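Local coordinates for CbsA (Xanthomonas oryzae pv. oryzae, PDB 5XYH), which probably releases cellobiose from cellulose chains as a family 6 glycoside hydrolase, an exoglucanase with which this rice pathogen degrades plant cell walls, at residues 21-26 with 407-412; 109-114 with 168-173; 148-153 with 210-215; 367-372 with 403-408. One frame throughout, in Å; residues are numbered along the deposited sequence.

In the fold
The four contacts fall into two groups in this family 6 enzyme. Contacts 1 and 4 share Gly407 and Thr408, their centres lie 13 Å apart, and Phe410 packs on Ala403 and Pro404 between them. Contacts 2 and 3, with centres 15 Å apart, interleave along the chain and meet where Tyr171 touches Ser149 and Leu153. Contact 1 joins the two ends of the catalytic domain and encloses contacts 2 and 3 in sequence, although its centre is 34 Å from either. Contacts 3 and 4 approach to about 10 Å between nearest atoms. The active site of this family lies at the C-terminal ends of the barrel strands.

Contact 1 of 4, residues 21-26 with 407-412; sequences KEVDSS and GTWFHA
Ser26 OG stands between two aromatic rings and is bonded to both. Trp409 NE1 donates to it over 2.9 Å, nearly straight (173°) and with the oxygen in the indole plane. ND1 of His411 lies 2.7 Å from the same OG in a second hydrogen bond, also at a ring edge. Serine suits the place because a small hydroxyl can take part in two hydrogen bonds at once, here with the indole N-H and the imidazole ND1. Ser25 OG bonds within its own helix instead, donating to a lone pair of Glu22 O at 2.6 Å. In this way the helix near the N-terminus, 17-27, is joined to the start of the C-terminal helix 411-419, some 380 residues later, with Phe410 as the N-cap residue of the latter. Contacts with the indole make up the rest. Trp409 CG is anti to its backbone N (chi1 -159°), and the indole beyond it lies against the helix. Glu22 CB sits over the six-membered ring in a CH-pi contact, 3.5 Å from the centroid and 19° off the normal, while the carboxylate carbon CD comes within 3.3 Å of CE3. Val23 CG2 makes an apolar contact with CH2 of the indole at 3.9 Å, and the ring of Phe414 also packs on Trp409. A water links the polar end of Glu22 to the backbone: it donates to OE2 at 2.7 Å and accepts, weakly, from Trp409 N.

Contact 2 of 4, residues 109-114 with 168-173; sequences LPLTQA and SGIYEA
Leu111, the centre of an inverse gamma turn, sends its side chain across to Ile170 and Tyr171. Its CG is anti to the backbone N (chi1 -171°), and CD1 beyond it rests 3.9 Å from Ile170 CB and 4.2 Å from Tyr171 CE1. Thr112 contributes backbone rather than side chain: its carbonyl carbon is 3.5 Å from Ile170 CD1, while its OG1 caps helix 113-131 by binding Gly115 N. Gln113 follows, bent at chi2 (-60°), which turns CD; NE2 beyond it lies 3.8 Å from CG1 of Ile170. The branched isoleucine thus meets three consecutive residues: CB and CG2 touch Leu111 CD1, CD1 lies against the backbone of Leu111 and Thr112, and CG1 is near Gln113 NE2. Before it, Ser168 forms an ST turn, its OG accepting from Ile170 N at 3.2 Å and also bonded to Gln164 O. Gly169 has positive phi, which glycine adopts readily, at the break between helices 160-167 and 170-183. Tyr171 OH is held by Gly97 O. Helices 113-131 and 170-183 meet here at their N-terminal ends. Each leads into a strand of the parallel sheet, 140-145 and 188-193, as neighbouring helices do in the distorted beta/alpha barrel of family 6 glycoside hydrolases.

Contact 3 of 4, residues 148-153 with 210-215; sequences DSLPNL and ISLYTR
Leu150 places its CD1 over one face of the Tyr213 ring, joining two helices of the family 6 beta/alpha barrel: the short helix 150-155, which follows strand 140-145, and helix 206-218, which follows the adjacent parallel strand 188-193. This CD1 is the main bump, 4.0 Å from the ring centroid and 17° off the normal, in a CH-pi contact displaced toward the rim. CB of the same leucine fits nearer the phenol end, 3.7 Å from CZ. At that end Pro151 meets the ring by its edge, near the plane, its CD 3.2 Å from OH. Tyrosine suits the place because its flat ring offers a face to Leu150 CD1, while its hydroxyl reaches Asp193 O for a hydrogen bond at the end of an otherwise apolar ring. The second bump belongs to helix 206-218. Leu212 CD2 fits between Leu150 and Leu153, 4.1 Å from Leu150 CB and 4.2 Å from Leu153 CB, and also touches Leu150 O. Leu212 CG is anti to its backbone N (chi1 172°), on the way to that place. Tyr171 and Ala165 close around Leu153 from helices 170-183 and 160-167. In the segment 148-153 itself, Asn152 ND2 donates in its own amide plane to Asp148 OD1 at 3.2 Å, meeting the oxygen from above the carboxylate plane.

Contact 4 of 4, residues 367-372 with 403-408; sequences DGSSKY and APIAGT
Ser370 OG accepts the backbone N-H of Ala403 over 2.8 Å, the shortest hydrogen bond between the segments. Its position between the backbone N and the carbonyl carbon (chi1 47°) sets the hydroxyl beside that N-H. Ser370 N returns a weak bond to Ala403 O, so a serine and an alanine are paired twice. The same carbonyl takes a CA-H...O contact from Ser369, whose CA is 3.3 Å away. Farther along, a water accepts from both Ser369 N and Ala406 N, each at 3.0 Å, and bridges the two backbones. Small residues allow the closeness: Gly368 CA is 3.8 Å from Ala406 CB, and the backbone angles of Gly368 (phi 152°, psi 155°) by themselves call for glycine. Ser369 OG turns to its own segment, donating to Lys371 O at 2.7 Å. Ile405 to Thr408 form a type II turn in which positive phi suits Gly407, and Ile405 O accepts hydrogen bonds from both N and OG1 of Thr408. Ser366 OG bonds Pro404 O and Gly368 N, linking the segments through a third residue. Both segments belong to the long irregular region between strand 354-358 and helix 411-419, with Asp367 turned to Arg299 and Tyr237, residues that follow strands 292-296 and 229-232.

Contact 1 of 4, residues 21-26 with 407-412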
# COMPACT_ATOMS: atom_id res chain seq x y z
N LYS A 21 -17.61 -8.49 -6.50
CA LYS A 21 -17.79 -9.64 -7.39
C LYS A 21 -16.71 -10.69 -7.16
O LYS A 21 -17.00 -11.89 -7.19
CB LYS A 21 -17.82 -9.17 -8.84
CG LYS A 21 -17.74 -10.32 -9.85
CD LYS A 21 -18.26 -9.90 -11.21
CE LYS A 21 -17.66 -8.57 -11.65
NZ LYS A 21 -18.17 -8.18 -13.00
N GLU A 22 -15.47 -10.25 -6.92
CA GLU A 22 -14.41 -11.18 -6.53
C GLU A 22 -14.78 -11.94 -5.26
O GLU A 22 -14.67 -13.17 -5.21
CB GLU A 22 -13.09 -10.41 -6.33
CG GLU A 22 -12.44 -9.91 -7.62
CD GLU A 22 -11.16 -9.12 -7.39
OE1 GLU A 22 -11.18 -8.20 -6.55
OE2 GLU A 22 -10.13 -9.40 -8.05
N VAL A 23 -15.20 -11.21 -4.22
CA VAL A 23 -15.56 -11.86 -2.96
C VAL A 23 -16.71 -12.82 -3.17
O VAL A 23 -16.71 -13.94 -2.63
CB VAL A 23 -15.88 -10.79 -1.90
CG1 VAL A 23 -16.53 -11.41 -0.67
CG2 VAL A 23 -14.61 -10.07 -1.50
N ASP A 24 -17.71 -12.43 -3.96
CA ASP A 24 -18.84 -13.32 -4.23
C ASP A 24 -18.37 -14.63 -4.84
O ASP A 24 -18.94 -15.70 -4.55
CB ASP A 24 -19.85 -12.64 -5.15
CG ASP A 24 -20.66 -11.55 -4.45
OD1 ASP A 24 -20.79 -11.60 -3.21
OD2 ASP A 24 -21.19 -10.67 -5.15
N SER A 25 -17.34 -14.58 -5.69
CA SER A 25 -16.81 -15.79 -6.31
C SER A 25 -16.25 -16.76 -5.27
O SER A 25 -16.22 -17.98 -5.51
CB SER A 25 -15.73 -15.43 -7.35
OG SER A 25 -14.45 -15.24 -6.75
N SER A 26 -15.81 -16.25 -4.11
CA SER A 26 -15.34 -17.08 -3.01
C SER A 26 -16.48 -17.54 -2.10
O SER A 26 -16.43 -18.66 -1.57
CB SER A 26 -14.32 -16.31 -2.16
OG SER A 26 -13.04 -16.32 -2.77
N GLY A 407 -2.88 -8.98 -9.31
CA GLY A 407 -4.10 -8.20 -9.41
C GLY A 407 -5.35 -8.98 -9.75
O GLY A 407 -6.39 -8.37 -10.03
N THR A 408 -5.29 -10.31 -9.76
CA THR A 408 -6.47 -11.16 -9.95
C THR A 408 -6.69 -12.02 -8.70
O THR A 408 -5.81 -12.16 -7.85
CB THR A 408 -6.33 -12.05 -11.19
OG1 THR A 408 -5.35 -13.07 -10.95
CG2 THR A 408 -5.88 -11.22 -12.37
N TRP A 409 -7.89 -12.60 -8.61
CA TRP A 409 -8.35 -13.15 -7.34
C TRP A 409 -7.62 -14.44 -6.96
O TRP A 409 -7.43 -15.34 -7.78
CB TRP A 409 -9.85 -13.43 -7.42
CG TRP A 409 -10.51 -13.52 -6.11
CD1 TRP A 409 -11.18 -14.59 -5.61
CD2 TRP A 409 -10.58 -12.50 -5.11
NE1 TRP A 409 -11.66 -14.31 -4.35
CE2 TRP A 409 -11.32 -13.02 -4.03
CE3 TRP A 409 -10.10 -11.18 -5.02
CZ2 TRP A 409 -11.58 -12.28 -2.87
CZ3 TRP A 409 -10.37 -10.44 -3.87
CH2 TRP A 409 -11.10 -11.00 -2.81
N PHE A 410 -7.28 -14.55 -5.68
CA PHE A 410 -6.52 -15.67 -5.13
C PHE A 410 -7.35 -16.26 -4.00
O PHE A 410 -7.19 -15.88 -2.83
CB PHE A 410 -5.13 -15.18 -4.67
CG PHE A 410 -4.15 -16.29 -4.34
CD1 PHE A 410 -4.53 -17.62 -4.35
CD2 PHE A 410 -2.83 -15.97 -4.02
CE1 PHE A 410 -3.62 -18.62 -4.03
CE2 PHE A 410 -1.92 -16.95 -3.70
CZ PHE A 410 -2.31 -18.28 -3.71
N HIS A 411 -8.24 -17.19 -4.36
CA HIS A 411 -9.21 -17.73 -3.40
C HIS A 411 -8.54 -18.27 -2.14
O HIS A 411 -9.01 -18.01 -1.02
CB HIS A 411 -10.05 -18.82 -4.08
CG HIS A 411 -11.00 -19.51 -3.15
ND1 HIS A 411 -12.11 -18.88 -2.63
CD2 HIS A 411 -11.01 -20.77 -2.66
CE1 HIS A 411 -12.76 -19.73 -1.85
NE2 HIS A 411 -12.12 -20.88 -1.85
N ALA A 412 -7.44 -19.02 -2.28
CA ALA A 412 -6.81 -19.61 -1.10
C ALA A 412 -6.26 -18.54 -0.16
O ALA A 412 -6.41 -18.64 1.06
CB ALA A 412 -5.71 -20.59 -1.50
O HOH W 1 -9.77 -11.00 -10.17

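Contact 2 of 4, residues 109-114 with 168-173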
# COMPACT_ATOMS: atom_id res chain seq x y z
N LEU A 109 5.50 1.23 -18.84
CA LEU A 109 6.17 2.39 -19.40
C LEU A 109 7.67 2.29 -19.17
O LEU A 109 8.11 1.97 -18.05
CB LEU A 109 5.63 3.68 -18.76
CG LEU A 109 4.16 3.96 -19.05
CD1 LEU A 109 3.69 5.26 -18.39
CD2 LEU A 109 3.96 4.02 -20.54
N PRO A 110 8.48 2.56 -20.19
CA PRO A 110 9.94 2.48 -20.02
C PRO A 110 10.50 3.70 -19.32
O PRO A 110 9.95 4.80 -19.39
CB PRO A 110 10.45 2.39 -21.47
CG PRO A 110 9.44 3.18 -22.24
CD PRO A 110 8.11 2.91 -21.57
N LEU A 111 11.63 3.48 -18.65
CA LEU A 111 12.36 4.53 -17.94
C LEU A 111 13.18 5.34 -18.94
O LEU A 111 14.41 5.28 -19.00
CB LEU A 111 13.25 3.92 -16.86
CG LEU A 111 13.87 4.96 -15.94
CD1 LEU A 111 12.84 5.49 -14.92
CD2 LEU A 111 15.12 4.39 -15.24
N THR A 112 12.45 6.12 -19.74
CA THR A 112 13.00 7.04 -20.72
C THR A 112 12.15 8.30 -20.71
O THR A 112 11.02 8.31 -20.21
CB THR A 112 12.99 6.45 -22.14
OG1 THR A 112 11.63 6.23 -22.54
CG2 THR A 112 13.76 5.11 -22.20
N GLN A 113 12.70 9.37 -21.31
CA GLN A 113 11.91 10.59 -21.50
C GLN A 113 10.66 10.32 -22.32
O GLN A 113 9.58 10.86 -22.02
CB GLN A 113 12.77 11.65 -22.17
CG GLN A 113 13.81 12.23 -21.25
CD GLN A 113 13.19 12.89 -20.03
OE1 GLN A 113 12.18 13.59 -20.14
NE2 GLN A 113 13.79 12.66 -18.87
N ALA A 114 10.76 9.49 -23.36
CA ALA A 114 9.55 9.11 -24.08
C ALA A 114 8.56 8.42 -23.15
O ALA A 114 7.34 8.67 -23.23
CB ALA A 114 9.90 8.23 -25.28
N SER A 168 18.36 9.73 -13.78
CA SER A 168 17.57 10.25 -14.89
C SER A 168 16.62 11.36 -14.46
O SER A 168 16.11 12.09 -15.32
CB SER A 168 16.77 9.13 -15.55
OG SER A 168 15.71 8.71 -14.70
N GLY A 169 16.33 11.47 -13.17
CA GLY A 169 15.33 12.42 -12.70
C GLY A 169 13.90 12.02 -12.96
O GLY A 169 12.99 12.76 -12.57
N ILE A 170 13.66 10.85 -13.56
CA ILE A 170 12.33 10.55 -14.08
C ILE A 170 11.33 10.27 -12.96
O ILE A 170 10.18 10.72 -13.02
CB ILE A 170 12.40 9.40 -15.10
CG1 ILE A 170 13.17 9.87 -16.34
CG2 ILE A 170 11.00 8.96 -15.49
CD1 ILE A 170 13.38 8.78 -17.43
N TYR A 171 11.73 9.51 -11.92
CA TYR A 171 10.81 9.30 -10.81
C TYR A 171 10.35 10.63 -10.22
O TYR A 171 9.15 10.86 -10.05
CB TYR A 171 11.46 8.46 -9.70
CG TYR A 171 11.30 6.97 -9.86
CD1 TYR A 171 11.04 6.39 -11.09
CD2 TYR A 171 11.45 6.12 -8.75
CE1 TYR A 171 10.92 5.01 -11.22
CE2 TYR A 171 11.33 4.75 -8.87
CZ TYR A 171 11.07 4.20 -10.10
OH TYR A 171 10.96 2.83 -10.21
N GLU A 172 11.30 11.53 -9.94
CA GLU A 172 10.95 12.82 -9.35
C GLU A 172 10.12 13.66 -10.31
O GLU A 172 9.20 14.37 -9.88
CB GLU A 172 12.23 13.57 -8.95
CG GLU A 172 12.97 12.87 -7.82
CD GLU A 172 14.39 13.37 -7.64
OE1 GLU A 172 14.59 14.32 -6.85
OE2 GLU A 172 15.32 12.80 -8.28
N ALA A 173 10.40 13.57 -11.62
CA ALA A 173 9.62 14.32 -12.59
C ALA A 173 8.20 13.78 -12.67
O ALA A 173 7.24 14.56 -12.76
CB ALA A 173 10.28 14.28 -13.97

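Contact 3 of 4, residues 148-153 with 210-215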
# COMPACT_ATOMS: atom_id res chain seq x y z
N ASP A 148 5.82 2.19 -4.17
CA ASP A 148 7.04 1.48 -4.57
C ASP A 148 7.90 2.33 -5.50
O ASP A 148 8.54 1.81 -6.42
CB ASP A 148 6.70 0.14 -5.20
CG ASP A 148 7.87 -0.81 -5.22
OD1 ASP A 148 8.76 -0.69 -4.34
OD2 ASP A 148 7.90 -1.66 -6.13
N SER A 149 7.91 3.65 -5.33
CA SER A 149 8.69 4.49 -6.21
C SER A 149 9.80 5.14 -5.41
O SER A 149 10.90 4.56 -5.30
CB SER A 149 7.80 5.52 -6.92
OG SER A 149 7.20 6.41 -5.99
N LEU A 150 9.58 6.32 -4.83
CA LEU A 150 10.64 7.12 -4.23
C LEU A 150 11.50 6.39 -3.19
O LEU A 150 12.73 6.57 -3.23
CB LEU A 150 10.03 8.38 -3.60
CG LEU A 150 9.44 9.39 -4.58
CD1 LEU A 150 9.04 10.69 -3.87
CD2 LEU A 150 10.44 9.68 -5.68
N PRO A 151 10.96 5.59 -2.26
CA PRO A 151 11.83 4.95 -1.26
C PRO A 151 12.99 4.16 -1.86
O PRO A 151 14.07 4.11 -1.25
CB PRO A 151 10.87 4.03 -0.50
CG PRO A 151 9.53 4.65 -0.68
CD PRO A 151 9.55 5.21 -2.06
N ASN A 152 12.81 3.58 -3.05
CA ASN A 152 13.90 2.83 -3.66
C ASN A 152 15.08 3.71 -4.00
O ASN A 152 16.22 3.23 -4.05
CB ASN A 152 13.41 2.11 -4.91
CG ASN A 152 12.32 1.12 -4.62
OD1 ASN A 152 12.52 0.16 -3.88
ND2 ASN A 152 11.13 1.35 -5.21
N LEU A 153 14.84 5.00 -4.26
CA LEU A 153 15.96 5.90 -4.53
C LEU A 153 16.85 6.09 -3.32
O LEU A 153 18.02 6.46 -3.47
CB LEU A 153 15.45 7.26 -5.02
CG LEU A 153 14.46 7.28 -6.17
CD1 LEU A 153 14.27 8.70 -6.62
CD2 LEU A 153 14.96 6.41 -7.33
N ILE A 210 13.75 12.17 3.95
CA ILE A 210 12.98 13.38 4.23
C ILE A 210 13.29 14.46 3.20
O ILE A 210 12.39 15.07 2.63
CB ILE A 210 13.26 13.87 5.66
CG1 ILE A 210 12.85 12.80 6.69
CG2 ILE A 210 12.58 15.20 5.91
CD1 ILE A 210 11.43 12.29 6.56
N SER A 211 14.58 14.71 2.92
CA SER A 211 14.90 15.77 1.97
C SER A 211 14.42 15.44 0.56
O SER A 211 14.06 16.36 -0.19
CB SER A 211 16.40 16.05 1.97
OG SER A 211 17.07 15.24 1.02
N LEU A 212 14.39 14.16 0.19
CA LEU A 212 13.85 13.77 -1.11
C LEU A 212 12.37 14.11 -1.22
O LEU A 212 11.95 14.80 -2.15
CB LEU A 212 14.05 12.27 -1.36
CG LEU A 212 13.36 11.68 -2.59
CD1 LEU A 212 13.87 12.34 -3.85
CD2 LEU A 212 13.57 10.16 -2.63
N TYR A 213 11.56 13.63 -0.28
CA TYR A 213 10.14 13.95 -0.33
C TYR A 213 9.92 15.46 -0.24
O TYR A 213 9.07 16.01 -0.94
CB TYR A 213 9.38 13.22 0.78
CG TYR A 213 9.11 11.77 0.44
CD1 TYR A 213 10.09 10.80 0.58
CD2 TYR A 213 7.88 11.39 -0.05
CE1 TYR A 213 9.84 9.46 0.25
CE2 TYR A 213 7.62 10.07 -0.39
CZ TYR A 213 8.58 9.11 -0.24
OH TYR A 213 8.28 7.81 -0.59
N THR A 214 10.70 16.14 0.59
CA THR A 214 10.52 17.58 0.72
C THR A 214 10.86 18.28 -0.59
O THR A 214 10.09 19.11 -1.09
CB THR A 214 11.37 18.12 1.87
OG1 THR A 214 10.95 17.49 3.09
CG2 THR A 214 11.18 19.62 2.01
N ARG A 215 12.00 17.92 -1.18
CA ARG A 215 12.43 18.55 -2.44
C ARG A 215 11.42 18.31 -3.56
O ARG A 215 11.13 19.23 -4.34
CB ARG A 215 13.80 18.01 -2.82
CG ARG A 215 14.31 18.47 -4.15
CD ARG A 215 15.74 17.99 -4.36
NE ARG A 215 15.84 16.54 -4.55
CZ ARG A 215 16.34 15.70 -3.65
NH1 ARG A 215 16.77 16.15 -2.48
NH2 ARG A 215 16.41 14.40 -3.94

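Contact 4 of 4, residues 367-372 with 403-408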
# COMPACT_ATOMS: atom_id res chain seq x y z
N ASP A 367 -0.56 -10.80 -5.38
CA ASP A 367 0.60 -9.93 -5.53
C ASP A 367 1.48 -10.33 -6.71
O ASP A 367 2.42 -9.60 -7.04
CB ASP A 367 1.45 -9.95 -4.24
CG ASP A 367 0.68 -9.44 -3.02
OD1 ASP A 367 -0.09 -8.46 -3.19
OD2 ASP A 367 0.83 -10.01 -1.90
N GLY A 368 1.18 -11.45 -7.34
CA GLY A 368 1.93 -11.96 -8.48
C GLY A 368 1.81 -13.48 -8.50
O GLY A 368 1.61 -14.14 -7.48
N SER A 369 1.96 -14.06 -9.69
CA SER A 369 1.80 -15.49 -9.84
C SER A 369 3.06 -16.22 -9.37
O SER A 369 4.16 -15.65 -9.32
CB SER A 369 1.51 -15.82 -11.30
OG SER A 369 2.49 -15.18 -12.13
N SER A 370 2.88 -17.48 -8.98
CA SER A 370 3.98 -18.29 -8.47
C SER A 370 4.75 -19.00 -9.58
O SER A 370 5.65 -19.80 -9.28
CB SER A 370 3.44 -19.32 -7.47
OG SER A 370 2.30 -19.97 -7.99
N LYS A 371 4.38 -18.76 -10.83
CA LYS A 371 5.08 -19.21 -12.04
C LYS A 371 4.68 -18.24 -13.15
O LYS A 371 3.85 -17.36 -12.94
CB LYS A 371 4.72 -20.66 -12.40
CG LYS A 371 3.24 -20.86 -12.72
CD LYS A 371 2.96 -22.14 -13.54
CE LYS A 371 3.41 -23.38 -12.80
NZ LYS A 371 3.01 -24.68 -13.44
N TYR A 372 5.27 -18.40 -14.33
CA TYR A 372 4.81 -17.59 -15.47
C TYR A 372 3.57 -18.25 -16.06
O TYR A 372 3.64 -19.37 -16.59
CB TYR A 372 5.87 -17.39 -16.55
CG TYR A 372 5.57 -16.16 -17.39
CD1 TYR A 372 4.42 -16.10 -18.17
CD2 TYR A 372 6.40 -15.05 -17.36
CE1 TYR A 372 4.11 -14.96 -18.91
CE2 TYR A 372 6.10 -13.91 -18.10
CZ TYR A 372 4.96 -13.88 -18.87
OH TYR A 372 4.67 -12.75 -19.60
N ALA A 403 -0.35 -19.53 -7.06
CA ALA A 403 -0.90 -18.18 -7.07
C ALA A 403 -1.16 -17.70 -8.50
O ALA A 403 -0.36 -17.97 -9.40
CB ALA A 403 0.06 -17.21 -6.39
N PRO A 404 -2.27 -16.99 -8.74
CA PRO A 404 -2.56 -16.47 -10.08
C PRO A 404 -1.85 -15.14 -10.31
O PRO A 404 -1.17 -14.60 -9.42
CB PRO A 404 -4.08 -16.28 -10.04
CG PRO A 404 -4.32 -15.87 -8.63
CD PRO A 404 -3.34 -16.66 -7.79
N ILE A 405 -2.02 -14.59 -11.51
CA ILE A 405 -1.24 -13.41 -11.87
C ILE A 405 -1.64 -12.22 -11.00
O ILE A 405 -2.74 -12.13 -10.45
CB ILE A 405 -1.37 -13.07 -13.37
CG1 ILE A 405 -2.78 -12.59 -13.70
CG2 ILE A 405 -0.96 -14.28 -14.24
CD1 ILE A 405 -3.04 -12.35 -15.18
N ALA A 406 -0.71 -11.27 -10.91
CA ALA A 406 -0.87 -10.07 -10.09
C ALA A 406 -2.18 -9.36 -10.38
O ALA A 406 -2.54 -9.14 -11.53
CB ALA A 406 0.31 -9.12 -10.37
N GLY A 407 -2.88 -8.98 -9.31
CA GLY A 407 -4.10 -8.20 -9.41
C GLY A 407 -5.35 -8.98 -9.75
O GLY A 407 -6.39 -8.37 -10.03
N THR A 408 -5.29 -10.31 -9.76
CA THR A 408 -6.47 -11.16 -9.95
C THR A 408 -6.69 -12.02 -8.70
O THR A 408 -5.81 -12.16 -7.85
CB THR A 408 -6.33 -12.05 -11.19
OG1 THR A 408 -5.35 -13.07 -10.95
CG2 THR A 408 -5.88 -11.22 -12.37
O HOH W 2 1.96 -12.09 -11.95